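Local coordinates for protein CRISPR-associated endonuclease C2c1 (Alicyclobacillus acidoterrestris, PDB 5U31) that is a monomeric RNA-guided CRISPR endonuclease that recognises a PAM in invading DNA and cuts that DNA with its RuvC domain, for adaptive immunity, at residues A[80-91]-A[184-193]. The protein carries 3 engineered substitutions. Numbering follows the deposited sequence.
With SO4 (sulfate ion), chain F.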
loop_
_atom_site.group_PDB
_atom_site.type_symbol
_atom_site.label_atom_id
_atom_site.label_comp_id
_atom_site.label_asym_id
_atom_site.label_seq_id
_atom_site.Cartn_x
_atom_site.Cartn_y
_atom_site.Cartn_z
ATOM N N ARG A 80 9.258 -8.286 -47.264
ATOM C CA ARG A 80 10.647 -8.527 -46.895
ATOM C C ARG A 80 11.305 -9.530 -47.836
ATOM O O ARG A 80 12.464 -9.352 -48.228
ATOM C CB ARG A 80 10.723 -9.002 -45.445
ATOM C CG ARG A 80 12.109 -9.418 -44.980
ATOM C CD ARG A 80 13.146 -8.357 -45.288
ATOM N NE ARG A 80 12.947 -7.141 -44.514
ATOM C CZ ARG A 80 13.833 -6.157 -44.452
ATOM N NH1 ARG A 80 14.976 -6.256 -45.113
ATOM N NH2 ARG A 80 13.578 -5.082 -43.722
ATOM N N GLN A 81 10.588 -10.595 -48.204
ATOM C CA GLN A 81 11.119 -11.530 -49.189
ATOM C C GLN A 81 11.494 -10.804 -50.473
ATOM O O GLN A 81 12.534 -11.090 -51.078
ATOM C CB GLN A 81 10.103 -12.635 -49.473
ATOM C CG GLN A 81 9.812 -13.540 -48.288
ATOM C CD GLN A 81 8.752 -14.587 -48.590
ATOM O OE1 GLN A 81 7.765 -14.315 -49.269
ATOM N NE2 GLN A 81 8.960 -15.794 -48.089
ATOM N N VAL A 82 10.664 -9.846 -50.892
ATOM C CA VAL A 82 10.956 -9.062 -52.089
ATOM C C VAL A 82 12.185 -8.190 -51.869
ATOM O O VAL A 82 13.044 -8.064 -52.751
ATOM C CB VAL A 82 9.722 -8.228 -52.480
ATOM C CG1 VAL A 82 10.057 -7.237 -53.580
ATOM C CG2 VAL A 82 8.589 -9.134 -52.909
ATOM N N GLU A 83 12.298 -7.587 -50.684
ATOM C CA GLU A 83 13.432 -6.719 -50.393
ATOM C C GLU A 83 14.730 -7.511 -50.332
ATOM O O GLU A 83 15.772 -7.045 -50.807
ATOM C CB GLU A 83 13.195 -5.979 -49.078
ATOM C CG GLU A 83 13.749 -4.574 -49.045
ATOM C CD GLU A 83 13.511 -3.897 -47.713
ATOM O OE1 GLU A 83 14.499 -3.599 -47.009
ATOM O OE2 GLU A 83 12.333 -3.670 -47.362
ATOM N N ASN A 84 14.688 -8.709 -49.756
ATOM C CA ASN A 84 15.863 -9.568 -49.714
ATOM C C ASN A 84 16.144 -10.251 -51.045
ATOM O O ASN A 84 17.089 -11.044 -51.124
ATOM C CB ASN A 84 15.707 -10.625 -48.620
ATOM C CG ASN A 84 15.527 -10.021 -47.246
ATOM O OD1 ASN A 84 15.842 -8.852 -47.022
ATOM N ND2 ASN A 84 15.023 -10.819 -46.313
ATOM N N GLY A 85 15.353 -9.968 -52.079
ATOM C CA GLY A 85 15.574 -10.557 -53.391
ATOM C C GLY A 85 15.509 -12.066 -53.386
ATOM O O GLY A 85 16.359 -12.727 -53.996
ATOM N N HIS A 86 14.517 -12.627 -52.700
ATOM C CA HIS A 86 14.445 -14.067 -52.508
ATOM C C HIS A 86 14.009 -14.745 -53.799
ATOM O O HIS A 86 12.954 -14.424 -54.356
ATOM C CB HIS A 86 13.482 -14.400 -51.372
ATOM C CG HIS A 86 13.433 -15.857 -51.032
ATOM N ND1 HIS A 86 14.565 -16.591 -50.747
ATOM C CD2 HIS A 86 12.392 -16.716 -50.934
ATOM C CE1 HIS A 86 14.222 -17.840 -50.487
ATOM N NE2 HIS A 86 12.909 -17.942 -50.594
ATOM N N ARG A 87 14.831 -15.673 -54.282
ATOM C CA ARG A 87 14.508 -16.456 -55.461
ATOM C C ARG A 87 14.125 -17.890 -55.128
ATOM O O ARG A 87 13.720 -18.631 -56.030
ATOM C CB ARG A 87 15.691 -16.451 -56.440
ATOM C CG ARG A 87 16.068 -15.066 -56.955
ATOM C CD ARG A 87 17.255 -15.149 -57.904
ATOM N NE ARG A 87 17.646 -13.846 -58.437
ATOM C CZ ARG A 87 18.667 -13.657 -59.268
ATOM N NH1 ARG A 87 19.405 -14.687 -59.662
ATOM N NH2 ARG A 87 18.953 -12.438 -59.704
ATOM N N GLY A 88 14.235 -18.291 -53.862
ATOM C CA GLY A 88 13.876 -19.622 -53.436
ATOM C C GLY A 88 12.401 -19.741 -53.109
ATOM O O GLY A 88 11.579 -18.928 -53.544
ATOM N N PRO A 89 12.036 -20.762 -52.332
ATOM C CA PRO A 89 10.617 -20.972 -52.022
ATOM C C PRO A 89 10.071 -19.845 -51.162
ATOM O O PRO A 89 10.720 -19.383 -50.222
ATOM C CB PRO A 89 10.603 -22.311 -51.273
ATOM C CG PRO A 89 11.976 -22.452 -50.718
ATOM C CD PRO A 89 12.903 -21.762 -51.687
ATOM N N ALA A 90 8.868 -19.393 -51.498
ATOM C CA ALA A 90 8.261 -18.299 -50.755
ATOM C C ALA A 90 7.498 -18.777 -49.530
ATOM O O ALA A 90 7.290 -17.988 -48.604
ATOM C CB ALA A 90 7.331 -17.494 -51.666
ATOM N N GLY A 91 7.083 -20.041 -49.504
ATOM C CA GLY A 91 6.342 -20.572 -48.380
ATOM C C GLY A 91 4.880 -20.178 -48.393
ATOM O O GLY A 91 4.534 -19.053 -48.759
ATOM N N ALA A 184 15.838 -18.350 -43.070
ATOM C CA ALA A 184 16.769 -18.118 -44.168
ATOM C C ALA A 184 16.249 -18.707 -45.473
ATOM O O ALA A 184 16.294 -18.048 -46.518
ATOM C CB ALA A 184 18.139 -18.696 -43.822
ATOM N N ASP A 185 15.730 -19.939 -45.432
ATOM C CA ASP A 185 15.247 -20.589 -46.647
ATOM C C ASP A 185 14.046 -19.872 -47.239
ATOM O O ASP A 185 13.781 -20.009 -48.438
ATOM C CB ASP A 185 14.889 -22.049 -46.365
ATOM C CG ASP A 185 16.055 -22.836 -45.799
ATOM O OD1 ASP A 185 17.213 -22.488 -46.114
ATOM O OD2 ASP A 185 15.816 -23.800 -45.042
ATOM N N PHE A 186 13.313 -19.119 -46.427
ATOM C CA PHE A 186 12.160 -18.366 -46.885
ATOM C C PHE A 186 12.511 -16.928 -47.252
ATOM O O PHE A 186 11.612 -16.087 -47.362
ATOM C CB PHE A 186 11.067 -18.388 -45.816
ATOM C CG PHE A 186 10.370 -19.705 -45.689
ATOM C CD1 PHE A 186 10.143 -20.498 -46.804
ATOM C CD2 PHE A 186 9.928 -20.149 -44.455
ATOM C CE1 PHE A 186 9.485 -21.715 -46.687
ATOM C CE2 PHE A 186 9.272 -21.363 -44.331
ATOM C CZ PHE A 186 9.051 -22.146 -45.448
ATOM N N GLY A 187 13.794 -16.628 -47.437
ATOM C CA GLY A 187 14.196 -15.285 -47.803
ATOM C C GLY A 187 14.026 -14.240 -46.729
ATOM O O GLY A 187 14.060 -13.046 -47.035
ATOM N N LEU A 188 13.832 -14.650 -45.477
ATOM C CA LEU A 188 13.703 -13.736 -44.352
ATOM C C LEU A 188 14.980 -13.658 -43.525
ATOM O O LEU A 188 14.913 -13.475 -42.303
ATOM C CB LEU A 188 12.529 -14.158 -43.472
ATOM C CG LEU A 188 11.189 -14.300 -44.190
ATOM C CD1 LEU A 188 10.216 -15.106 -43.346
ATOM C CD2 LEU A 188 10.618 -12.923 -44.520
ATOM N N LYS A 189 16.145 -13.804 -44.167
ATOM C CA LYS A 189 17.401 -13.822 -43.417
ATOM C C LYS A 189 17.600 -12.539 -42.630
ATOM O O LYS A 189 17.974 -12.618 -41.447
ATOM C CB LYS A 189 18.577 -14.097 -44.355
ATOM C CG LYS A 189 19.915 -14.145 -43.640
ATOM C CD LYS A 189 19.947 -15.269 -42.619
ATOM C CE LYS A 189 21.346 -15.457 -42.060
ATOM N NZ LYS A 189 21.838 -14.199 -41.450
ATOM N N PRO A 190 17.390 -11.359 -43.190
ATOM C CA PRO A 190 17.026 -10.230 -42.331
ATOM C C PRO A 190 15.515 -10.206 -42.184
ATOM O O PRO A 190 14.799 -9.976 -43.162
ATOM C CB PRO A 190 17.563 -9.005 -43.086
ATOM C CG PRO A 190 18.314 -9.559 -44.282
ATOM C CD PRO A 190 17.729 -10.904 -44.546
ATOM N N LEU A 191 15.011 -10.505 -40.989
ATOM C CA LEU A 191 13.579 -10.365 -40.752
ATOM C C LEU A 191 13.219 -8.903 -40.539
ATOM O O LEU A 191 12.347 -8.360 -41.226
ATOM C CB LEU A 191 13.161 -11.198 -39.539
ATOM C CG LEU A 191 11.753 -11.801 -39.439
ATOM C CD1 LEU A 191 11.265 -11.742 -38.002
ATOM C CD2 LEU A 191 10.745 -11.154 -40.375
HETATM N N MSE A 192 13.900 -8.252 -39.603
HETATM C CA MSE A 192 13.612 -6.880 -39.227
HETATM C C MSE A 192 14.726 -5.955 -39.663
HETATM O O MSE A 192 15.733 -6.392 -40.215
HETATM C CB MSE A 192 13.427 -6.772 -37.719
HETATM C CG MSE A 192 12.395 -7.711 -37.155
HETATM SE SE MSE A 192 12.639 -7.914 -35.238
HETATM C CE MSE A 192 11.156 -9.114 -34.871
ATOM N N ARG A 193 14.554 -4.672 -39.387
ATOM C CA ARG A 193 15.555 -3.678 -39.725
ATOM C C ARG A 193 16.367 -3.319 -38.491
ATOM O O ARG A 193 15.908 -3.460 -37.356
ATOM C CB ARG A 193 14.896 -2.429 -40.308
ATOM C CG ARG A 193 13.731 -2.753 -41.224
ATOM C CD ARG A 193 13.154 -1.524 -41.883
ATOM N NE ARG A 193 13.597 -1.436 -43.267
ATOM C CZ ARG A 193 12.947 -1.985 -44.285
ATOM N NH1 ARG A 193 11.821 -2.647 -44.068
ATOM N NH2 ARG A 193 13.418 -1.864 -45.516
HETATM S S SO4 F . 9.366 -3.349 -41.819
HETATM O O1 SO4 F . 8.161 -3.266 -40.997
HETATM O O2 SO4 F . 9.009 -3.939 -43.107
HETATM O O3 SO4 F . 9.913 -2.009 -42.010
HETATM O O4 SO4 F . 10.371 -4.192 -41.177
#
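Glu83 and Arg193 form a salt bridge at one end of this contact, the NH2 of Arg193 donating to OE2 of Glu83 on the syn side of the carboxylate at 2.8 Å. The two side chains cross at about a right angle. Over one face of the Arg193 guanidinium lies NH2 of Arg80, the two guanidinium planes 47° apart. Glu83 in turn lies against one face of the Arg80 guanidinium and interacts with it through charge alone, so that the three residues make one salt-bridge network. Beside it sits a sulfate, probably from the crystallisation liquor, whose O3 accepts a bond from Arg193 NH1 and which is also held by Tyr36 and Trp40.

Farther along, the amide of Asn84 serves two backbone carbonyls at once: ND2 reaches Gly187 O and, at 3.3 Å, Pro190 O, both near the amide plane, which fixes its rotation. NE2 of Gln81 also serves two carbonyls, Ala90 O of its own segment in its amide plane and Phe186 O (2.8 Å) tilted from it. With CG anti to the carbonyl carbon (chi1 -65°) and an extended chain beyond it, Gln81 carries its amide out to both.

The arrangement exemplifies two Schellman-capped helix ends meeting within the REC1 domain: helix 66-83 closes at Gly85, helix 176-185 at Gly187, each glycine at positive phi. The second of these glycines packs directly, its CA resting 3.5 Å from the centroid of the His86 ring as a CH-pi contact, while Gly88 N lies over the opposite face. NE2 of His86 bonds to Pro89 O, which lies in the ring plane although the donor stands 53° above the carbonyl plane; this bond and the two covered faces set the ring's rotation.

Packing completes the join. Leu188 CD2 touches CG of both Arg80 and Gln81, Pro190 CD abuts the Asn84 amide, and Phe186 meets Gly91 CA through CE1 (3.7 Å) while also touching Leu96 and Leu99 of helix 93-107.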